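Local coordinates for protein monalysin (Pseudomonas entomophila, PDB 4MKO) that forms pores in host cell membranes as an aerolysin-like beta-barrel toxin, damaging the fly intestine and lysing cells, at residues Gly34-Tyr42 with Asp225-Tyr236; Val97-Asn105 with Phe114-Thr122. All coordinates share one frame; numbering follows the deposited sequence. Where two conformers were deposited one is given.

How the contacts relate
After a short strand and a helix the chain enters strand 29-43, whose residues 34-42 wait until the very end of the sequence for their partner in contact 1, the C-terminal tail 225-236. The large loop so closed takes in 182 residues, and contact 2 is nested inside it: 97-105, leading into helix 103-107, meets 114-122 after only eight intervening residues, just before strand 124-133. Contact 2 thus belongs to the putative pore-forming region, while contact 1 fastens the tail to the main mixed sheet. The two touch directly. Val104 packs on 34-42, Ile103 on both Val37 and the tail, and the terminal carboxylate of Tyr236 probably accepts a hydrogen bond from Asn100.

Contact 1. Residues Gly34-Tyr42 with Asp225-Tyr236. With ACT (acetate ion), chain I.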
loop_
_atom_site.group_PDB
_atom_site.type_symbol
_atom_site.label_atom_id
_atom_site.label_comp_id
_atom_site.label_asym_id
_atom_site.label_seq_id
_atom_site.Cartn_x
_atom_site.Cartn_y
_atom_site.Cartn_z
ATOM N N GLY A 34 3.577 -5.603 -10.099
ATOM C CA GLY A 34 4.922 -5.203 -9.707
ATOM C C GLY A 34 5.843 -6.394 -9.567
ATOM O O GLY A 34 5.378 -7.538 -9.536
ATOM N N ILE A 35 7.155 -6.125 -9.468
ATOM C CA ILE A 35 8.167 -7.183 -9.334
ATOM C C ILE A 35 8.289 -7.686 -7.896
ATOM O O ILE A 35 7.915 -6.987 -6.944
ATOM C CB ILE A 35 9.561 -6.708 -9.870
ATOM C CG1 ILE A 35 10.118 -5.519 -9.043
ATOM C CG2 ILE A 35 9.497 -6.378 -11.410
ATOM C CD1 ILE A 35 11.643 -5.487 -8.955
ATOM N N THR A 36 8.891 -8.872 -7.750
ATOM C CA THR A 36 9.209 -9.411 -6.449
ATOM C C THR A 36 10.704 -9.171 -6.184
ATOM O O THR A 36 11.526 -9.349 -7.086
ATOM C CB THR A 36 8.888 -10.921 -6.356
ATOM O OG1 THR A 36 7.506 -11.147 -6.674
ATOM C CG2 THR A 36 9.223 -11.493 -4.977
ATOM N N VAL A 37 11.028 -8.746 -4.966
ATOM C CA VAL A 37 12.423 -8.566 -4.495
ATOM C C VAL A 37 12.623 -9.422 -3.253
ATOM O O VAL A 37 11.645 -9.921 -2.689
ATOM C CB VAL A 37 12.810 -7.092 -4.227
ATOM C CG1 VAL A 37 12.678 -6.247 -5.501
ATOM C CG2 VAL A 37 12.037 -6.502 -3.034
ATOM N N TYR A 38 13.886 -9.604 -2.828
ATOM C CA TYR A 38 14.191 -10.427 -1.661
ATOM C C TYR A 38 15.226 -9.725 -0.796
ATOM O O TYR A 38 16.254 -9.282 -1.299
ATOM C CB TYR A 38 14.696 -11.822 -2.081
ATOM C CG TYR A 38 15.015 -12.713 -0.901
ATOM C CD1 TYR A 38 16.279 -12.698 -0.311
ATOM C CD2 TYR A 38 14.061 -13.583 -0.382
ATOM C CE1 TYR A 38 16.576 -13.513 0.783
ATOM C CE2 TYR A 38 14.342 -14.388 0.725
ATOM C CZ TYR A 38 15.602 -14.349 1.302
ATOM O OH TYR A 38 15.895 -15.150 2.384
ATOM N N GLY A 39 14.965 -9.679 0.498
ATOM C CA GLY A 39 15.875 -9.077 1.457
ATOM C C GLY A 39 15.306 -9.075 2.847
ATOM O O GLY A 39 14.184 -9.548 3.068
ATOM N N ASP A 40 16.069 -8.518 3.790
ATOM C CA ASP A 40 15.677 -8.464 5.184
ATOM C C ASP A 40 14.517 -7.543 5.516
ATOM O O ASP A 40 14.434 -6.419 5.013
ATOM C CB ASP A 40 16.861 -8.044 6.067
ATOM C CG ASP A 40 17.950 -9.083 6.252
ATOM O OD1 ASP A 40 17.672 -10.290 6.027
ATOM O OD2 ASP A 40 19.075 -8.697 6.660
ATOM N N ILE A 41 13.658 -8.012 6.445
ATOM C CA ILE A 41 12.620 -7.246 7.106
ATOM C C ILE A 41 12.686 -7.704 8.555
ATOM O O ILE A 41 12.767 -8.914 8.820
ATOM C CB ILE A 41 11.194 -7.362 6.501
ATOM C CG1 ILE A 41 11.166 -6.853 5.026
ATOM C CG2 ILE A 41 10.182 -6.597 7.367
ATOM C CD1 ILE A 41 9.719 -6.592 4.410
ATOM N N TYR A 42 12.725 -6.739 9.477
ATOM C CA TYR A 42 12.786 -7.005 10.899
ATOM C C TYR A 42 11.366 -7.166 11.428
ATOM O O TYR A 42 10.571 -6.240 11.358
ATOM C CB TYR A 42 13.526 -5.869 11.638
ATOM C CG TYR A 42 13.807 -6.183 13.097
ATOM C CD1 TYR A 42 12.829 -5.997 14.073
ATOM C CD2 TYR A 42 15.060 -6.632 13.505
ATOM C CE1 TYR A 42 13.081 -6.286 15.415
ATOM C CE2 TYR A 42 15.327 -6.910 14.846
ATOM C CZ TYR A 42 14.329 -6.753 15.794
ATOM O OH TYR A 42 14.580 -7.023 17.113
ATOM N N ASP A 225 7.033 -13.905 -7.290
ATOM C CA ASP A 225 8.029 -14.404 -8.229
ATOM C C ASP A 225 9.278 -14.840 -7.411
ATOM O O ASP A 225 10.128 -14.009 -7.075
ATOM C CB ASP A 225 8.357 -13.347 -9.290
ATOM C CG ASP A 225 9.534 -13.707 -10.183
ATOM O OD1 ASP A 225 9.855 -14.934 -10.302
ATOM O OD2 ASP A 225 10.159 -12.780 -10.734
ATOM N N TRP A 226 9.381 -16.156 -7.100
ATOM C CA TRP A 226 10.474 -16.671 -6.272
ATOM C C TRP A 226 11.871 -16.529 -6.895
ATOM O O TRP A 226 12.863 -16.624 -6.166
ATOM C CB TRP A 226 10.230 -18.121 -5.848
ATOM C CG TRP A 226 8.841 -18.405 -5.350
ATOM C CD1 TRP A 226 7.986 -19.352 -5.835
ATOM C CD2 TRP A 226 8.180 -17.802 -4.226
ATOM N NE1 TRP A 226 6.835 -19.382 -5.086
ATOM C CE2 TRP A 226 6.913 -18.423 -4.107
ATOM C CE3 TRP A 226 8.514 -16.763 -3.327
ATOM C CZ2 TRP A 226 5.980 -18.042 -3.133
ATOM C CZ3 TRP A 226 7.595 -16.404 -2.345
ATOM C CH2 TRP A 226 6.354 -17.058 -2.240
ATOM N N SER A 227 11.948 -16.271 -8.214
ATOM C CA SER A 227 13.233 -16.067 -8.904
ATOM C C SER A 227 13.984 -14.843 -8.375
ATOM O O SER A 227 15.187 -14.723 -8.629
ATOM C CB SER A 227 13.050 -15.992 -10.415
ATOM O OG SER A 227 12.471 -14.762 -10.811
ATOM N N ALA A 228 13.299 -13.952 -7.595
ATOM C CA ALA A 228 13.950 -12.806 -6.944
ATOM C C ALA A 228 15.166 -13.300 -6.131
ATOM O O ALA A 228 16.202 -12.642 -6.127
ATOM C CB ALA A 228 12.975 -12.097 -6.007
ATOM N N TYR A 229 15.043 -14.476 -5.456
ATOM C CA TYR A 229 16.158 -15.000 -4.644
ATOM C C TYR A 229 17.447 -15.191 -5.468
ATOM O O TYR A 229 18.533 -14.964 -4.948
ATOM C CB TYR A 229 15.781 -16.331 -3.966
ATOM C CG TYR A 229 16.700 -16.691 -2.817
ATOM C CD1 TYR A 229 17.896 -17.371 -3.039
ATOM C CD2 TYR A 229 16.352 -16.396 -1.498
ATOM C CE1 TYR A 229 18.747 -17.706 -1.985
ATOM C CE2 TYR A 229 17.189 -16.744 -0.433
ATOM C CZ TYR A 229 18.385 -17.401 -0.684
ATOM O OH TYR A 229 19.215 -17.751 0.358
ATOM N N ASN A 230 17.304 -15.646 -6.714
ATOM C CA ASN A 230 18.366 -15.986 -7.661
ATOM C C ASN A 230 18.786 -14.836 -8.598
ATOM O O ASN A 230 19.574 -15.051 -9.528
ATOM C CB ASN A 230 17.941 -17.208 -8.454
ATOM C CG ASN A 230 17.553 -18.386 -7.571
ATOM O OD1 ASN A 230 18.229 -18.724 -6.597
ATOM N ND2 ASN A 230 16.392 -18.940 -7.810
ATOM N N ASP A 231 18.246 -13.630 -8.359
ATOM C CA ASP A 231 18.528 -12.459 -9.186
ATOM C C ASP A 231 19.228 -11.379 -8.355
ATOM O O ASP A 231 18.562 -10.642 -7.610
ATOM C CB ASP A 231 17.240 -11.915 -9.847
ATOM C CG ASP A 231 17.481 -10.822 -10.880
ATOM O OD1 ASP A 231 18.665 -10.441 -11.089
ATOM O OD2 ASP A 231 16.494 -10.344 -11.479
ATOM N N PRO A 232 20.562 -11.195 -8.540
ATOM C CA PRO A 232 21.269 -10.180 -7.736
ATOM C C PRO A 232 20.658 -8.782 -7.828
ATOM O O PRO A 232 20.639 -8.085 -6.817
ATOM C CB PRO A 232 22.719 -10.224 -8.250
ATOM C CG PRO A 232 22.690 -11.065 -9.494
ATOM C CD PRO A 232 21.499 -11.976 -9.380
ATOM N N HIS A 233 20.119 -8.407 -9.008
ATOM C CA HIS A 233 19.505 -7.088 -9.193
ATOM C C HIS A 233 18.197 -6.916 -8.413
ATOM O O HIS A 233 17.755 -5.782 -8.207
ATOM C CB HIS A 233 19.338 -6.761 -10.679
ATOM C CG HIS A 233 20.639 -6.791 -11.422
ATOM N ND1 HIS A 233 21.723 -6.019 -11.019
ATOM C CD2 HIS A 233 20.999 -7.518 -12.504
ATOM C CE1 HIS A 233 22.697 -6.297 -11.872
ATOM N NE2 HIS A 233 22.306 -7.186 -12.789
ATOM N N ARG A 234 17.611 -8.025 -7.916
ATOM C CA ARG A 234 16.381 -7.953 -7.104
ATOM C C ARG A 234 16.586 -8.361 -5.632
ATOM O O ARG A 234 15.621 -8.601 -4.910
ATOM C CB ARG A 234 15.243 -8.738 -7.762
ATOM C CG ARG A 234 14.786 -8.073 -9.055
ATOM C CD ARG A 234 13.604 -8.781 -9.665
ATOM N NE ARG A 234 13.971 -10.060 -10.281
ATOM C CZ ARG A 234 13.260 -11.176 -10.180
ATOM N NH1 ARG A 234 12.162 -11.210 -9.429
ATOM N NH2 ARG A 234 13.633 -12.267 -10.834
ATOM N N ARG A 235 17.845 -8.380 -5.176
ATOM C CA ARG A 235 18.192 -8.649 -3.785
ATOM C C ARG A 235 18.695 -7.329 -3.196
ATOM O O ARG A 235 19.547 -6.665 -3.798
ATOM C CB ARG A 235 19.279 -9.744 -3.702
ATOM C CG ARG A 235 18.840 -11.122 -4.239
ATOM C CD ARG A 235 19.917 -12.177 -4.033
ATOM N NE ARG A 235 20.272 -12.308 -2.616
ATOM C CZ ARG A 235 19.839 -13.274 -1.818
ATOM N NH1 ARG A 235 19.085 -14.255 -2.300
ATOM N NH2 ARG A 235 20.185 -13.289 -0.538
ATOM N N TYR A 236 18.158 -6.922 -2.054
ATOM C CA TYR A 236 18.586 -5.672 -1.444
ATOM C C TYR A 236 19.279 -5.894 -0.106
ATOM O O TYR A 236 19.164 -7.012 0.445
ATOM C CB TYR A 236 17.404 -4.693 -1.320
ATOM C CG TYR A 236 16.352 -5.111 -0.307
ATOM C CD1 TYR A 236 16.457 -4.738 1.033
ATOM C CD2 TYR A 236 15.241 -5.855 -0.694
ATOM C CE1 TYR A 236 15.492 -5.117 1.969
ATOM C CE2 TYR A 236 14.257 -6.216 0.228
ATOM C CZ TYR A 236 14.397 -5.862 1.561
ATOM O OH TYR A 236 13.441 -6.231 2.475
ATOM O OXT TYR A 236 19.908 -4.942 0.403
HETATM C C ACT I . 13.768 -19.448 -10.394
HETATM O O ACT I . 13.299 -19.764 -11.512
HETATM O OXT ACT I . 14.771 -18.737 -10.213
HETATM C CH3 ACT I . 13.040 -19.952 -9.114
HETATM O O HOH W 1 9.320 -10.168 -10.521
HETATM O O HOH W 2 18.938 -9.628 -0.312
HETATM O O HOH W 3 18.665 -7.299 3.153
#
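The C-terminal tail of monalysin is fastened to strand 29-43 through a single beta bridge, Tyr38 with Arg235, flanked by side-chain anchors. Tyr38 N donates to Arg234 O (2.9 Å), and Tyr38 O accepts from Tyr236 N at 3.1 Å. The other edge of the strand is already engaged, Val37 and Gly39 bonding to Thr52 and Thr50 of strand 46-67.

Beyond the bridge, the Tyr236 ring lies with one face over Gly39, whose CA sits 3.7 Å from the ring centroid in a CH-pi contact; the absence of a side chain there admits the ring. A chi1 of 69° sets CG of Tyr236 between the backbone N and the terminal carboxylate, and carries the hydroxyl onward along the strand to donate to Asp40 O (2.7 Å) from above the carbonyl plane. Two waters join Tyr236 O to Tyr38 O and Asp40 N.

Tyr38 turns its ring to Tyr229, whose edge meets the Tyr38 face, planes at 64°, in a T-shaped pair. The Arg235 guanidinium packs alongside the Tyr38 ring, and its NH1, above the face of Tyr229, is held by Tyr229 O.

At the opposite end, Thr36 is gripped twice. Its OG1 receives Asp225 N in a straight bond (2.9 Å), and its carbonyl receives Arg234 NH1 at 3.1 Å. The same guanidinium is held flat by Asp231 OD2 on NE and Ser227 OG on NH2, both near its plane; NH1 also forms a salt bridge with Asp225 OD2, its hydrogen bond weak. Asp225 OD1 accepts from Ser227 N, an Asx turn, and from Ser227 OG. An Asp-Arg-Asp salt-bridge network and one beta bridge thus dock an irregular C-terminal tail on the edge of a sheet strand in this aerolysin-like fold.

Contact 2. Residues Val97-Asn105 with Phe114-Thr122; sequences VGANIDIVN and FTRSESWST
Trp120 has CG beside its backbone N and anti to the carbonyl carbon (chi1 -65°), which swings the indole across the 3-10 turn 99-102, where Ile101 meets it with CG2 rather than CG1: chi1 of -171° sends CG1 anti to the backbone N and leaves CG2 aimed at the ring. That methyl stands 3.4 Å from the centroid of the five-membered ring, only 10° off its normal, a CH-pi contact. Val97 CG1 packs on Trp120 CB, and Val104 CG1 comes within 3.8 Å of Trp120 CZ2. At the ring edge NE1 donates to Asp102 OD1 (2.9 Å), reaching it on the anti side. Asn105 ND2 approaches the same oxygen from the opposite face of the carboxylate, so two donors hold the carboxylate of Asp102 in its rotation; Asn105 OD1 in turn is bound by Tyr147.

This tryptophan thus pins the loop preceding strand 124-133 to the start of helix 103-107, within the segment thought to form the pore of this aerolysin-like fold. Toward the outside, the extended Arg116 side chain lies over Ala99 CB, its NH2 donating to Asn100 OD1 at 2.9 Å, in the guanidinium plane but above that of the amide. One water links Arg116 NH1 to Asn100 OD1, and another joins Ala99 O to Arg116 O.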
loop_
_atom_site.group_PDB
_atom_site.type_symbol
_atom_site.label_atom_id
_atom_site.label_comp_id
_atom_site.label_asym_id
_atom_site.label_seq_id
_atom_site.Cartn_x
_atom_site.Cartn_y
_atom_site.Cartn_z
ATOM N N VAL A 97 12.027 -1.893 8.247
ATOM C CA VAL A 97 12.676 -2.296 7.007
ATOM C C VAL A 97 13.672 -1.217 6.595
ATOM O O VAL A 97 13.385 -0.022 6.741
ATOM C CB VAL A 97 11.704 -2.709 5.859
ATOM C CG1 VAL A 97 10.851 -1.545 5.384
ATOM C CG2 VAL A 97 12.455 -3.354 4.696
ATOM N N GLY A 98 14.816 -1.664 6.076
ATOM C CA GLY A 98 15.867 -0.789 5.577
ATOM C C GLY A 98 15.424 -0.087 4.312
ATOM O O GLY A 98 14.612 -0.619 3.548
ATOM N N ALA A 99 15.994 1.101 4.060
ATOM C CA ALA A 99 15.687 1.922 2.893
ATOM C C ALA A 99 15.852 1.221 1.552
ATOM O O ALA A 99 15.163 1.617 0.597
ATOM C CB ALA A 99 16.548 3.180 2.909
ATOM N N ASN A 100 16.789 0.224 1.448
ATOM C CA ASN A 100 17.125 -0.438 0.186
ATOM C C ASN A 100 16.002 -1.312 -0.391
ATOM O O ASN A 100 16.093 -1.693 -1.561
ATOM C CB ASN A 100 18.449 -1.227 0.243
ATOM C CG ASN A 100 19.172 -1.305 -1.111
ATOM O OD1 ASN A 100 19.110 -0.389 -1.953
ATOM N ND2 ASN A 100 19.888 -2.399 -1.365
ATOM N N ILE A 101 14.919 -1.541 0.372
ATOM C CA ILE A 101 13.774 -2.312 -0.131
ATOM C C ILE A 101 13.155 -1.538 -1.309
ATOM O O ILE A 101 12.504 -2.146 -2.155
ATOM C CB ILE A 101 12.707 -2.603 0.961
ATOM C CG1 ILE A 101 11.624 -3.614 0.452
ATOM C CG2 ILE A 101 12.069 -1.324 1.514
ATOM C CD1 ILE A 101 10.681 -4.193 1.492
ATOM N N ASP A 102 13.397 -0.196 -1.377
ATOM C CA ASP A 102 12.815 0.637 -2.425
ATOM C C ASP A 102 13.150 0.190 -3.845
ATOM O O ASP A 102 12.443 0.588 -4.767
ATOM C CB ASP A 102 13.117 2.122 -2.222
ATOM C CG ASP A 102 12.035 2.995 -2.851
ATOM O OD1 ASP A 102 10.846 2.772 -2.556
ATOM O OD2 ASP A 102 12.384 3.888 -3.646
ATOM N N ILE A 103 14.130 -0.729 -4.039
ATOM C CA ILE A 103 14.375 -1.315 -5.373
ATOM C C ILE A 103 13.077 -1.985 -5.894
ATOM O O ILE A 103 12.925 -2.131 -7.106
ATOM C CB ILE A 103 15.569 -2.311 -5.430
ATOM C CG1 ILE A 103 15.306 -3.584 -4.578
ATOM C CG2 ILE A 103 16.892 -1.618 -5.068
ATOM C CD1 ILE A 103 16.086 -4.791 -5.033
ATOM N N VAL A 104 12.154 -2.387 -4.987
ATOM C CA VAL A 104 10.880 -2.999 -5.399
ATOM C C VAL A 104 10.049 -1.972 -6.197
ATOM O O VAL A 104 9.414 -2.342 -7.181
ATOM C CB VAL A 104 10.074 -3.646 -4.229
ATOM C CG1 VAL A 104 9.487 -2.608 -3.277
ATOM C CG2 VAL A 104 8.979 -4.588 -4.758
ATOM N N ASN A 105 10.119 -0.697 -5.795
ATOM C CA ASN A 105 9.395 0.406 -6.435
ATOM C C ASN A 105 10.039 0.787 -7.740
ATOM O O ASN A 105 9.371 0.818 -8.780
ATOM C CB ASN A 105 9.229 1.575 -5.467
ATOM C CG ASN A 105 8.100 1.327 -4.492
ATOM O OD1 ASN A 105 7.127 0.614 -4.815
ATOM N ND2 ASN A 105 8.180 1.921 -3.301
ATOM N N PHE A 114 8.902 10.550 -1.926
ATOM C CA PHE A 114 9.508 10.897 -0.640
ATOM C C PHE A 114 10.991 10.517 -0.650
ATOM O O PHE A 114 11.437 9.811 -1.565
ATOM C CB PHE A 114 8.744 10.238 0.534
ATOM C CG PHE A 114 7.292 10.638 0.616
ATOM C CD1 PHE A 114 6.925 11.970 0.812
ATOM C CD2 PHE A 114 6.283 9.685 0.499
ATOM C CE1 PHE A 114 5.577 12.339 0.879
ATOM C CE2 PHE A 114 4.940 10.049 0.612
ATOM C CZ PHE A 114 4.592 11.372 0.818
ATOM N N THR A 115 11.777 11.015 0.334
ATOM C CA THR A 115 13.209 10.724 0.343
ATOM C C THR A 115 13.485 9.251 0.670
ATOM O O THR A 115 12.595 8.522 1.154
ATOM C CB THR A 115 14.001 11.671 1.267
ATOM O OG1 THR A 115 13.748 11.319 2.625
ATOM C CG2 THR A 115 13.714 13.154 1.005
ATOM N N ARG A 116 14.724 8.828 0.407
ATOM C CA ARG A 116 15.186 7.467 0.653
ATOM C C ARG A 116 14.984 7.061 2.121
ATOM O O ARG A 116 14.524 5.958 2.384
ATOM C CB ARG A 116 16.652 7.333 0.233
ATOM C CG ARG A 116 17.159 5.900 0.285
ATOM C CD ARG A 116 18.522 5.719 -0.351
ATOM N NE ARG A 116 19.053 4.380 -0.073
ATOM C CZ ARG A 116 18.791 3.295 -0.797
ATOM N NH1 ARG A 116 18.005 3.374 -1.866
ATOM N NH2 ARG A 116 19.314 2.122 -0.459
ATOM N N SER A 117 15.272 7.959 3.067
ATOM C CA SER A 117 15.120 7.651 4.489
ATOM C C SER A 117 13.664 7.715 5.001
ATOM O O SER A 117 13.378 7.198 6.077
ATOM C CB SER A 117 16.021 8.561 5.326
ATOM O OG SER A 117 15.551 9.899 5.288
ATOM N N GLU A 118 12.761 8.353 4.235
ATOM C CA GLU A 118 11.361 8.581 4.579
ATOM C C GLU A 118 10.387 7.511 4.057
ATOM O O GLU A 118 9.434 7.193 4.752
ATOM C CB GLU A 118 10.900 9.909 3.965
ATOM C CG GLU A 118 11.337 11.178 4.679
ATOM C CD GLU A 118 10.999 12.453 3.920
ATOM O OE1 GLU A 118 10.582 12.378 2.738
ATOM O OE2 GLU A 118 11.155 13.541 4.519
ATOM N N SER A 119 10.571 7.057 2.811
ATOM C CA SER A 119 9.648 6.187 2.077
ATOM C C SER A 119 9.133 4.954 2.837
ATOM O O SER A 119 7.929 4.654 2.753
ATOM C CB SER A 119 10.270 5.759 0.753
ATOM O OG SER A 119 10.497 6.885 -0.080
ATOM N N TRP A 120 10.039 4.259 3.581
ATOM C CA TRP A 120 9.718 3.007 4.281
ATOM C C TRP A 120 9.893 3.112 5.796
ATOM O O TRP A 120 9.940 2.101 6.507
ATOM C CB TRP A 120 10.563 1.871 3.699
ATOM C CG TRP A 120 10.242 1.553 2.264
ATOM C CD1 TRP A 120 10.783 2.128 1.151
ATOM C CD2 TRP A 120 9.284 0.591 1.798
ATOM N NE1 TRP A 120 10.244 1.562 0.012
ATOM C CE2 TRP A 120 9.311 0.622 0.381
ATOM C CE3 TRP A 120 8.434 -0.332 2.444
ATOM C CZ2 TRP A 120 8.557 -0.260 -0.403
ATOM C CZ3 TRP A 120 7.672 -1.192 1.664
ATOM C CH2 TRP A 120 7.731 -1.146 0.256
ATOM N N SER A 121 9.966 4.345 6.293
ATOM C CA SER A 121 10.145 4.614 7.712
ATOM C C SER A 121 8.796 4.642 8.432
ATOM O O SER A 121 7.760 4.238 7.874
ATOM C CB SER A 121 10.900 5.936 7.896
ATOM O OG SER A 121 11.365 6.087 9.228
ATOM N N THR A 122 8.801 5.122 9.688
ATOM C CA THR A 122 7.595 5.262 10.481
ATOM C C THR A 122 6.743 6.397 9.919
ATOM O O THR A 122 7.282 7.292 9.254
ATOM C CB THR A 122 7.953 5.492 11.965
ATOM O OG1 THR A 122 8.781 6.651 12.067
ATOM C CG2 THR A 122 8.644 4.277 12.600
HETATM O O HOH W 4 10.843 0.723 8.693
HETATM O O HOH W 5 13.796 4.021 0.506
HETATM O O HOH W 6 16.872 1.015 -2.882
HETATM O O HOH W 7 12.938 5.666 -1.438
#